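Local coordinates for protein beta-galactosidase (Marinomonas sp. ef1, PDB 6Y2K) that hydrolyses terminal beta-D-galactosyl residues from beta-galactosides as a cold-active GH42 beta-galactosidase that assembles into hexamers, at residues F37-I42 against P78-D83; A158-W163 against Q212-D217; G332-W337 against A376-E381; Y465-L470 against K594-A599. All coordinates share one frame; numbering follows the deposited sequence.

Contact 1. Residues F37-I42 against P78-D83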
# COMPACT_ATOMS: atom_id res chain seq x y z
N PHE A 37 -17.99 -41.94 -26.35
CA PHE A 37 -19.29 -41.43 -25.89
C PHE A 37 -20.48 -41.89 -26.75
O PHE A 37 -21.55 -41.27 -26.70
CB PHE A 37 -19.27 -39.89 -25.82
CG PHE A 37 -18.23 -39.32 -24.88
CD1 PHE A 37 -18.17 -39.71 -23.55
CD2 PHE A 37 -17.35 -38.34 -25.32
CE1 PHE A 37 -17.23 -39.18 -22.69
CE2 PHE A 37 -16.42 -37.78 -24.46
CZ PHE A 37 -16.36 -38.20 -23.14
N SER A 38 -20.32 -43.00 -27.47
CA SER A 38 -21.28 -43.38 -28.54
C SER A 38 -22.33 -44.45 -28.16
O SER A 38 -23.08 -44.89 -29.03
CB SER A 38 -20.51 -43.82 -29.81
OG SER A 38 -19.76 -45.01 -29.61
N TRP A 39 -22.43 -44.84 -26.89
CA TRP A 39 -23.36 -45.91 -26.50
C TRP A 39 -24.81 -45.63 -26.93
O TRP A 39 -25.46 -46.53 -27.46
CB TRP A 39 -23.29 -46.24 -25.00
CG TRP A 39 -23.79 -47.63 -24.60
CD1 TRP A 39 -24.81 -48.35 -25.16
CD2 TRP A 39 -23.31 -48.43 -23.50
NE1 TRP A 39 -24.98 -49.54 -24.50
CE2 TRP A 39 -24.08 -49.61 -23.47
CE3 TRP A 39 -22.32 -48.24 -22.52
CZ2 TRP A 39 -23.87 -50.62 -22.53
CZ3 TRP A 39 -22.12 -49.25 -21.58
CH2 TRP A 39 -22.89 -50.43 -21.60
N SER A 40 -25.31 -44.41 -26.75
CA SER A 40 -26.69 -44.11 -27.20
C SER A 40 -26.87 -44.18 -28.73
O SER A 40 -27.99 -44.39 -29.19
CB SER A 40 -27.20 -42.76 -26.67
OG SER A 40 -26.74 -41.66 -27.43
N THR A 41 -25.79 -44.01 -29.49
CA THR A 41 -25.83 -44.20 -30.95
C THR A 41 -25.81 -45.71 -31.28
O THR A 41 -26.56 -46.17 -32.14
CB THR A 41 -24.65 -43.47 -31.64
OG1 THR A 41 -24.71 -42.07 -31.34
CG2 THR A 41 -24.68 -43.66 -33.15
N ILE A 42 -24.97 -46.46 -30.57
CA ILE A 42 -24.85 -47.91 -30.77
C ILE A 42 -26.13 -48.65 -30.35
O ILE A 42 -26.60 -49.52 -31.08
CB ILE A 42 -23.66 -48.52 -30.01
CG1 ILE A 42 -22.33 -47.93 -30.51
CG2 ILE A 42 -23.63 -50.05 -30.16
CD1 ILE A 42 -21.16 -48.16 -29.57
N PRO A 78 -26.38 -45.32 -21.42
CA PRO A 78 -27.64 -44.64 -21.73
C PRO A 78 -28.65 -44.66 -20.59
O PRO A 78 -28.54 -45.48 -19.68
CB PRO A 78 -28.20 -45.42 -22.94
CG PRO A 78 -27.20 -46.46 -23.29
CD PRO A 78 -26.28 -46.62 -22.11
N LYS A 79 -29.66 -43.79 -20.68
CA LYS A 79 -30.66 -43.65 -19.62
C LYS A 79 -31.49 -44.93 -19.41
O LYS A 79 -31.81 -45.28 -18.27
CB LYS A 79 -31.59 -42.47 -19.89
CG LYS A 79 -32.59 -42.15 -18.78
CD LYS A 79 -31.96 -42.09 -17.39
CE LYS A 79 -32.71 -41.12 -16.47
NZ LYS A 79 -34.14 -41.49 -16.31
N TRP A 80 -31.82 -45.63 -20.50
CA TRP A 80 -32.54 -46.90 -20.36
C TRP A 80 -31.77 -47.90 -19.48
O TRP A 80 -32.37 -48.65 -18.71
CB TRP A 80 -32.90 -47.52 -21.72
CG TRP A 80 -31.75 -47.94 -22.59
CD1 TRP A 80 -31.31 -47.29 -23.69
CD2 TRP A 80 -30.93 -49.11 -22.46
NE1 TRP A 80 -30.26 -47.97 -24.26
CE2 TRP A 80 -30.01 -49.09 -23.53
CE3 TRP A 80 -30.90 -50.19 -21.57
CZ2 TRP A 80 -29.04 -50.09 -23.71
CZ3 TRP A 80 -29.94 -51.18 -21.74
CH2 TRP A 80 -29.03 -51.13 -22.81
N LEU A 81 -30.45 -47.89 -19.58
CA LEU A 81 -29.61 -48.80 -18.78
C LEU A 81 -29.57 -48.37 -17.30
O LEU A 81 -29.71 -49.19 -16.40
CB LEU A 81 -28.20 -48.88 -19.40
CG LEU A 81 -27.21 -49.94 -18.89
CD1 LEU A 81 -26.15 -50.24 -19.94
CD2 LEU A 81 -26.55 -49.51 -17.58
N VAL A 82 -29.41 -47.07 -17.07
CA VAL A 82 -29.48 -46.49 -15.72
C VAL A 82 -30.82 -46.84 -15.04
O VAL A 82 -30.83 -47.27 -13.89
CB VAL A 82 -29.27 -44.95 -15.74
CG1 VAL A 82 -29.57 -44.31 -14.38
CG2 VAL A 82 -27.84 -44.61 -16.18
N ASP A 83 -31.92 -46.68 -15.77
CA ASP A 83 -33.25 -46.98 -15.23
C ASP A 83 -33.41 -48.46 -14.86
O ASP A 83 -34.10 -48.78 -13.90
CB ASP A 83 -34.35 -46.56 -16.22
CG ASP A 83 -34.49 -45.05 -16.36
OD1 ASP A 83 -33.99 -44.30 -15.50
OD2 ASP A 83 -35.12 -44.59 -17.34

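Contact 2. Residues A158-W163 against Q212-D217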
# COMPACT_ATOMS: atom_id res chain seq x y z
N ALA A 158 -20.89 -52.41 0.39
CA ALA A 158 -20.82 -53.85 0.23
C ALA A 158 -19.43 -54.28 -0.22
O ALA A 158 -18.85 -55.21 0.34
CB ALA A 158 -21.88 -54.33 -0.76
N ALA A 159 -18.89 -53.59 -1.22
CA ALA A 159 -17.52 -53.85 -1.68
C ALA A 159 -16.47 -53.59 -0.60
O ALA A 159 -15.50 -54.34 -0.48
CB ALA A 159 -17.21 -53.04 -2.94
N PHE A 160 -16.67 -52.53 0.20
CA PHE A 160 -15.73 -52.15 1.27
C PHE A 160 -15.66 -53.24 2.35
O PHE A 160 -14.57 -53.66 2.73
CB PHE A 160 -16.13 -50.79 1.86
CG PHE A 160 -15.14 -50.21 2.86
CD1 PHE A 160 -13.76 -50.26 2.64
CD2 PHE A 160 -15.62 -49.55 4.00
CE1 PHE A 160 -12.88 -49.69 3.56
CE2 PHE A 160 -14.74 -48.97 4.91
CZ PHE A 160 -13.37 -49.04 4.69
N ARG A 161 -16.81 -53.74 2.78
CA ARG A 161 -16.82 -54.79 3.80
C ARG A 161 -16.14 -56.08 3.33
O ARG A 161 -15.44 -56.73 4.11
CB ARG A 161 -18.24 -55.06 4.29
CG ARG A 161 -18.84 -53.87 5.02
CD ARG A 161 -20.34 -54.02 5.16
NE ARG A 161 -20.88 -53.05 6.10
CZ ARG A 161 -22.17 -52.86 6.33
NH1 ARG A 161 -23.09 -53.59 5.70
NH2 ARG A 161 -22.56 -51.93 7.21
N LEU A 162 -16.32 -56.44 2.05
CA LEU A 162 -15.62 -57.60 1.47
C LEU A 162 -14.12 -57.36 1.36
O LEU A 162 -13.32 -58.24 1.68
CB LEU A 162 -16.18 -57.95 0.08
CG LEU A 162 -17.60 -58.54 0.02
CD1 LEU A 162 -18.01 -58.71 -1.45
CD2 LEU A 162 -17.70 -59.87 0.76
N TRP A 163 -13.74 -56.16 0.91
CA TRP A 163 -12.34 -55.75 0.79
C TRP A 163 -11.61 -55.78 2.14
O TRP A 163 -10.47 -56.24 2.22
CB TRP A 163 -12.27 -54.36 0.14
CG TRP A 163 -10.90 -53.84 -0.23
CD1 TRP A 163 -10.30 -53.89 -1.45
CD2 TRP A 163 -10.00 -53.14 0.63
NE1 TRP A 163 -9.06 -53.28 -1.40
CE2 TRP A 163 -8.86 -52.81 -0.14
CE3 TRP A 163 -10.04 -52.76 1.98
CZ2 TRP A 163 -7.77 -52.12 0.40
CZ3 TRP A 163 -8.96 -52.07 2.51
CH2 TRP A 163 -7.84 -51.76 1.72
N GLN A 212 -10.30 -45.20 0.83
CA GLN A 212 -9.69 -44.68 -0.40
C GLN A 212 -9.02 -45.79 -1.19
O GLN A 212 -9.17 -45.86 -2.40
CB GLN A 212 -8.65 -43.58 -0.10
CG GLN A 212 -8.22 -42.77 -1.31
CD GLN A 212 -9.11 -41.56 -1.58
OE1 GLN A 212 -9.64 -40.95 -0.65
NE2 GLN A 212 -9.26 -41.19 -2.85
N ARG A 213 -8.27 -46.63 -0.48
CA ARG A 213 -7.59 -47.76 -1.09
C ARG A 213 -8.58 -48.71 -1.76
O ARG A 213 -8.34 -49.16 -2.89
CB ARG A 213 -6.76 -48.52 -0.05
CG ARG A 213 -5.54 -47.75 0.44
CD ARG A 213 -5.12 -48.24 1.82
NE ARG A 213 -3.77 -47.83 2.19
CZ ARG A 213 -3.22 -48.03 3.40
NH1 ARG A 213 -3.90 -48.64 4.36
NH2 ARG A 213 -1.97 -47.62 3.64
N CYS A 214 -9.68 -48.99 -1.07
CA CYS A 214 -10.71 -49.89 -1.61
C CYS A 214 -11.35 -49.30 -2.87
O CYS A 214 -11.43 -49.99 -3.89
CB CYS A 214 -11.78 -50.19 -0.55
SG CYS A 214 -13.15 -51.19 -1.16
N CYS A 215 -11.77 -48.04 -2.81
CA CYS A 215 -12.35 -47.35 -3.96
C CYS A 215 -11.38 -47.31 -5.15
O CYS A 215 -11.79 -47.54 -6.30
CB CYS A 215 -12.82 -45.94 -3.59
SG CYS A 215 -14.27 -45.91 -2.50
N SER A 216 -10.10 -47.06 -4.88
CA SER A 216 -9.08 -47.10 -5.92
C SER A 216 -9.01 -48.51 -6.53
O SER A 216 -8.97 -48.65 -7.75
CB SER A 216 -7.72 -46.70 -5.36
OG SER A 216 -6.74 -46.73 -6.37
N ASP A 217 -8.99 -49.53 -5.69
CA ASP A 217 -9.02 -50.93 -6.16
C ASP A 217 -10.24 -51.27 -7.03
O ASP A 217 -10.12 -52.11 -7.92
CB ASP A 217 -8.90 -51.91 -4.99
CG ASP A 217 -7.47 -52.12 -4.53
OD1 ASP A 217 -6.52 -51.66 -5.20
OD2 ASP A 217 -7.30 -52.76 -3.48

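Contact 3. Residues G332-W337 against A376-E381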
# COMPACT_ATOMS: atom_id res chain seq x y z
N GLY A 332 1.22 -19.38 -30.88
CA GLY A 332 2.33 -20.32 -30.72
C GLY A 332 2.24 -21.29 -29.53
O GLY A 332 3.04 -22.23 -29.43
N ALA A 333 1.27 -21.08 -28.63
CA ALA A 333 1.15 -21.93 -27.43
C ALA A 333 0.85 -23.40 -27.73
O ALA A 333 1.34 -24.27 -27.03
CB ALA A 333 0.13 -21.36 -26.45
N VAL A 334 0.05 -23.68 -28.77
CA VAL A 334 -0.27 -25.08 -29.09
C VAL A 334 1.01 -25.80 -29.58
O VAL A 334 1.26 -26.94 -29.21
CB VAL A 334 -1.42 -25.20 -30.11
CG1 VAL A 334 -1.65 -26.67 -30.49
CG2 VAL A 334 -2.71 -24.57 -29.54
N ARG A 335 1.79 -25.12 -30.42
CA ARG A 335 3.12 -25.61 -30.82
C ARG A 335 4.01 -25.84 -29.60
O ARG A 335 4.67 -26.87 -29.49
CB ARG A 335 3.78 -24.64 -31.79
CG ARG A 335 5.28 -24.83 -31.99
CD ARG A 335 5.76 -24.04 -33.19
NE ARG A 335 7.20 -24.18 -33.39
CZ ARG A 335 8.14 -23.42 -32.83
NH1 ARG A 335 7.83 -22.44 -31.98
NH2 ARG A 335 9.41 -23.67 -33.10
N LEU A 336 4.02 -24.86 -28.70
CA LEU A 336 4.81 -24.92 -27.47
C LEU A 336 4.49 -26.18 -26.68
O LEU A 336 5.39 -26.93 -26.31
CB LEU A 336 4.55 -23.67 -26.60
CG LEU A 336 5.50 -23.28 -25.46
CD1 LEU A 336 4.94 -22.05 -24.78
CD2 LEU A 336 5.73 -24.37 -24.43
N TRP A 337 3.20 -26.41 -26.43
CA TRP A 337 2.76 -27.56 -25.62
C TRP A 337 3.06 -28.89 -26.29
O TRP A 337 3.36 -29.87 -25.61
CB TRP A 337 1.25 -27.47 -25.30
CG TRP A 337 0.82 -26.24 -24.55
CD1 TRP A 337 1.51 -25.59 -23.57
CD2 TRP A 337 -0.42 -25.54 -24.70
NE1 TRP A 337 0.79 -24.52 -23.11
CE2 TRP A 337 -0.40 -24.46 -23.79
CE3 TRP A 337 -1.55 -25.70 -25.54
CZ2 TRP A 337 -1.46 -23.55 -23.67
CZ3 TRP A 337 -2.60 -24.80 -25.42
CH2 TRP A 337 -2.55 -23.74 -24.49
N ALA A 376 -9.24 -23.22 -37.30
CA ALA A 376 -8.92 -22.37 -36.17
C ALA A 376 -7.41 -22.39 -35.98
O ALA A 376 -6.70 -23.07 -36.73
CB ALA A 376 -9.63 -22.88 -34.91
N GLU A 377 -6.93 -21.69 -34.96
CA GLU A 377 -5.49 -21.44 -34.78
C GLU A 377 -4.65 -22.72 -34.65
O GLU A 377 -3.53 -22.78 -35.18
CB GLU A 377 -5.27 -20.51 -33.58
CG GLU A 377 -5.56 -19.03 -33.86
CD GLU A 377 -7.04 -18.64 -33.98
OE1 GLU A 377 -7.97 -19.48 -33.82
OE2 GLU A 377 -7.28 -17.45 -34.26
N ALA A 378 -5.17 -23.74 -33.97
CA ALA A 378 -4.41 -24.97 -33.75
C ALA A 378 -4.07 -25.75 -35.02
O ALA A 378 -3.08 -26.48 -35.05
CB ALA A 378 -5.12 -25.89 -32.77
N ALA A 379 -4.88 -25.59 -36.07
CA ALA A 379 -4.64 -26.32 -37.32
C ALA A 379 -3.31 -25.90 -37.95
O ALA A 379 -2.52 -26.75 -38.37
CB ALA A 379 -5.79 -26.12 -38.29
N LYS A 380 -3.04 -24.60 -37.96
CA LYS A 380 -1.79 -24.06 -38.51
C LYS A 380 -0.59 -24.41 -37.63
O LYS A 380 0.48 -24.76 -38.16
CB LYS A 380 -1.88 -22.55 -38.69
CG LYS A 380 -2.91 -22.09 -39.73
CD LYS A 380 -4.31 -21.88 -39.14
CE LYS A 380 -5.20 -21.07 -40.08
NZ LYS A 380 -5.53 -21.78 -41.35
N GLU A 381 -0.76 -24.34 -36.31
CA GLU A 381 0.34 -24.68 -35.37
C GLU A 381 0.71 -26.16 -35.42
O GLU A 381 1.89 -26.51 -35.39
CB GLU A 381 -0.00 -24.23 -33.94
CG GLU A 381 -0.18 -22.71 -33.82
CD GLU A 381 -0.19 -22.16 -32.39
OE1 GLU A 381 0.40 -22.77 -31.48
OE2 GLU A 381 -0.78 -21.07 -32.18

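Contact 4. Residues Y465-L470 against K594-A599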
# COMPACT_ATOMS: atom_id res chain seq x y z
N TYR A 465 19.36 -43.89 -11.36
CA TYR A 465 19.30 -42.50 -10.89
C TYR A 465 20.48 -42.12 -9.99
O TYR A 465 20.82 -42.84 -9.05
CB TYR A 465 17.97 -42.24 -10.16
CG TYR A 465 16.77 -42.59 -11.01
CD1 TYR A 465 16.52 -41.93 -12.20
CD2 TYR A 465 15.90 -43.63 -10.63
CE1 TYR A 465 15.44 -42.26 -13.00
CE2 TYR A 465 14.81 -43.96 -11.43
CZ TYR A 465 14.58 -43.28 -12.61
OH TYR A 465 13.52 -43.60 -13.41
N GLU A 466 21.09 -40.97 -10.29
CA GLU A 466 22.19 -40.42 -9.51
C GLU A 466 21.71 -39.62 -8.30
O GLU A 466 22.39 -39.58 -7.28
CB GLU A 466 23.08 -39.54 -10.38
CG GLU A 466 23.72 -40.26 -11.55
CD GLU A 466 24.63 -41.40 -11.13
OE1 GLU A 466 25.12 -41.45 -9.97
OE2 GLU A 466 24.86 -42.28 -11.97
N LEU A 467 20.54 -38.99 -8.43
CA LEU A 467 19.89 -38.25 -7.35
C LEU A 467 18.44 -38.70 -7.22
O LEU A 467 17.72 -38.76 -8.21
CB LEU A 467 19.95 -36.75 -7.64
CG LEU A 467 19.25 -35.80 -6.67
CD1 LEU A 467 19.85 -35.87 -5.28
CD2 LEU A 467 19.32 -34.38 -7.22
N LEU A 468 18.03 -38.99 -5.99
CA LEU A 468 16.69 -39.49 -5.68
C LEU A 468 16.09 -38.63 -4.58
O LEU A 468 16.69 -38.50 -3.51
CB LEU A 468 16.78 -40.94 -5.20
CG LEU A 468 15.49 -41.63 -4.72
CD1 LEU A 468 14.42 -41.61 -5.79
CD2 LEU A 468 15.78 -43.06 -4.29
N VAL A 469 14.91 -38.07 -4.83
CA VAL A 469 14.20 -37.23 -3.88
C VAL A 469 12.85 -37.85 -3.53
O VAL A 469 12.07 -38.15 -4.43
CB VAL A 469 13.99 -35.81 -4.44
CG1 VAL A 469 13.23 -34.93 -3.44
CG2 VAL A 469 15.33 -35.18 -4.80
N LEU A 470 12.61 -38.06 -2.23
CA LEU A 470 11.31 -38.51 -1.71
C LEU A 470 10.67 -37.32 -1.00
O LEU A 470 11.00 -37.04 0.16
CB LEU A 470 11.46 -39.68 -0.72
CG LEU A 470 12.34 -40.92 -0.99
CD1 LEU A 470 11.81 -42.13 -0.22
CD2 LEU A 470 12.57 -41.27 -2.45
N LYS A 594 23.50 -28.20 -4.49
CA LYS A 594 24.52 -28.91 -3.70
C LYS A 594 24.42 -30.42 -3.87
O LYS A 594 25.43 -31.10 -4.07
CB LYS A 594 24.42 -28.55 -2.21
CG LYS A 594 24.96 -27.18 -1.86
CD LYS A 594 26.49 -27.17 -1.86
CE LYS A 594 27.04 -25.81 -1.50
NZ LYS A 594 28.52 -25.86 -1.48
N LEU A 595 23.20 -30.93 -3.77
CA LEU A 595 22.96 -32.37 -3.87
C LEU A 595 23.29 -32.89 -5.27
O LEU A 595 23.86 -33.98 -5.41
CB LEU A 595 21.52 -32.70 -3.48
CG LEU A 595 21.23 -32.53 -1.98
CD1 LEU A 595 19.74 -32.40 -1.69
CD2 LEU A 595 21.84 -33.66 -1.17
N SER A 596 22.93 -32.11 -6.29
CA SER A 596 23.28 -32.42 -7.68
C SER A 596 24.79 -32.51 -7.88
O SER A 596 25.27 -33.41 -8.57
CB SER A 596 22.68 -31.38 -8.64
OG SER A 596 21.27 -31.46 -8.64
N GLU A 597 25.53 -31.58 -7.27
CA GLU A 597 26.99 -31.59 -7.33
C GLU A 597 27.55 -32.87 -6.71
O GLU A 597 28.44 -33.49 -7.28
CB GLU A 597 27.57 -30.36 -6.63
CG GLU A 597 29.09 -30.24 -6.67
CD GLU A 597 29.58 -28.90 -6.16
OE1 GLU A 597 29.40 -28.62 -4.96
OE2 GLU A 597 30.14 -28.14 -6.98
N VAL A 598 27.01 -33.27 -5.56
CA VAL A 598 27.45 -34.53 -4.92
C VAL A 598 27.19 -35.72 -5.87
O VAL A 598 28.02 -36.63 -5.98
CB VAL A 598 26.79 -34.80 -3.56
CG1 VAL A 598 27.24 -36.15 -2.99
CG2 VAL A 598 27.14 -33.71 -2.55
N ALA A 599 26.05 -35.67 -6.56
CA ALA A 599 25.65 -36.71 -7.51
C ALA A 599 26.32 -36.65 -8.89
O ALA A 599 26.02 -37.47 -9.74
CB ALA A 599 24.13 -36.68 -7.67

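Contact 1. Residues F37-I42 against P78-D83
The ring of Pro78 lies over one face of the Trp39 indole. Its CD atom sits 3.6 Å from the centroid of the five-membered ring of Trp39 and only 9° off the ring normal, a CH-pi contact close to ideal, while CG of Pro78 comes equally near to CD1 of Trp39. The side chains of Trp39 and Pro78 cross at about a right angle, with CG and CD of the proline the atoms that touch the indole. Further along the indole, methyl CD1 of Leu81 reaches CZ2 of Trp39 at 3.5 Å. The benzene part of Trp80 comes only to 4.2 Å, between its CZ2 and NE1 of Trp39. Both segments follow barrel strands of the TIM-barrel domain, 29-34 and 67-71, and the contact therefore joins two neighbouring beta-alpha connections through their short helices. Trp39 reaches across because its CG stands anti to the backbone N (chi1 -158°). Glu43 then fixes both indoles, its side chain accepting a hydrogen bond from NE1 of Trp39 and its backbone O one from NE1 of Trp80. Beyond them, OG of Ser40 bonds to Asp186 of the second subunit, and Lys79, paired with Asp83 through a 2.9 Å NZ-OD1 salt bridge, also meets Glu194 of that subunit.

Contact 2. Residues A158-W163 against Q212-D217
Helices 154-168 and 205-233 cross steeply here, their short segments 107° apart with axes 9.9 Å from each other and with Phe160 facing Cys214 at the nearest point. Trp163, its CG anti to the backbone N (chi1 -173°), lays one indole face over Cys214. CB of Cys214 stands 3.8 Å from the centroid of the five-membered ring of Trp163, a CH-pi contact. SG of Cys214 sits obliquely above the CG end of that ring, 3.5 Å from CB of Trp163, in a sulfur-aromatic contact, and makes a longer one at the edge of the Phe160 ring, whose CD1 touches CB of Cys214. These helices belong to the long excursion of the TIM-barrel domain between strands 134-138 and 238-244, in which helix 205-233 precedes the fifth barrel strand. At the far edge of the indole, NE1 of Trp163 gives a nearly straight hydrogen bond (171°) to OD2 of Asp217 at 2.8 Å. The acceptor lies in the indole plane and uses its anti lone pair; OD1 of Asp217 pairs with Lys254. CB of Arg213 lies 3.8 Å from CZ2 of Trp163, whereas the extended chain carries its guanidinium away to a salt bridge with Asp419.

Contact 3. Residues G332-W337 against A376-E381
Glu381 leaves its helix with CG anti to the carbonyl carbon (chi1 -62°) and then runs extended (chi2 -166°), which carries the carboxylate across to the first turn of helix 333-343. There it accepts hydrogen bonds from backbone N-H groups at the N-terminus of that helix. OE1 of Glu381 takes a well-aligned bond from the N of Arg335, 2.9 Å long with an N-H...O angle of 165°, through its anti lone pair. The same oxygen receives a weak, bent bond from the N of Val334. OE2 of Glu381 is gripped by the N of Gly332, also at 2.9 Å, from above the carboxylate plane. The Gly332 and Arg335 bonds, one to each oxygen, set the rotation of the carboxylate, and Val334 adds to them weakly; the helix dipole would probably stabilise the negative charge. Gly332, at the N-cap position, has a positive phi, where a CB would clash with the preceding carbonyl. Val334 packs CB against OE1 of Glu381 at 3.3 Å, and its CG1 lies 4.2 Å from CB of Ala378. Arg335 turns its guanidinium away to salt bridges with Glu388 and Asp649. The segments cross obliquely, joining helix 333-343, which leads to the last barrel strand, 348-352, to helix 377-395, which follows that strand.

Contact 4. Residues Y465-L470 against K594-A599
A parallel run of strands in the trimerisation domain, 412-415, 467-470 and 490-493, is covered here by the end of helix 585-598, a beta-alpha packing in the flavodoxin-like alpha/beta arrangement, consistent with a domain related to class I glutamine amidotransferases. The tight part is made by Leu467 together with the methyl of Ala599. With its CG anti to the backbone N (chi1 176°), Leu467 sends its two methyls to adjacent residues of the helix: CD1 meets CB of Leu595 at 4.0 Å, and CD2 rests 3.8 Å from OG of Ser596, a hydroxyl already hydrogen-bonded to the backbone O of Leu592. The two leucines cross at about a right angle; Leu595 is met at CB, and its side chain also packs on Leu492 of strand 490-493. Val412 and Val490 flank Leu467 within the sheet and complete this apolar floor under the helix. The small methyl of Ala599 is set 4.2 Å from CB of Leu467. The closest approach of Ala599 is to the backbone just before the strand: its CB lies 3.4 Å from the carbonyl O of Glu466.

No hydrogen bond spans the two segments. On the helix face turned from the strand, Glu597 packs on Glu597 of the third subunit. The loose side, open to solvent, is the end of the Glu466 side chain. This exposed residue has CG anti to the carbonyl carbon and a chain bent at its second torsion (chi2 -61°), and CB is the part of its side chain that comes nearest, 3.7 Å from the carbonyl O of Ala599.

Overall arrangement
The four contacts follow one another along the chain, each closing before the next opens. Contacts 1, 2 and 3 belong to the TIM-barrel part: contact 1 joins connections after the second and third strands, contact 2 two helices between the fourth and fifth, and contact 3 helices before and after the eighth. Contacts 2 and 3 lie on opposite sides of the chain's centre, their own centres 43 Å apart. Contact 4 belongs to the trimerisation domain, 52 Å from contact 1 between centres, though its nearest atoms come within about 15 Å of contact 2. Contacts 1, 3 and 4 also have residues meeting other subunits, linking local packing to the hexamer.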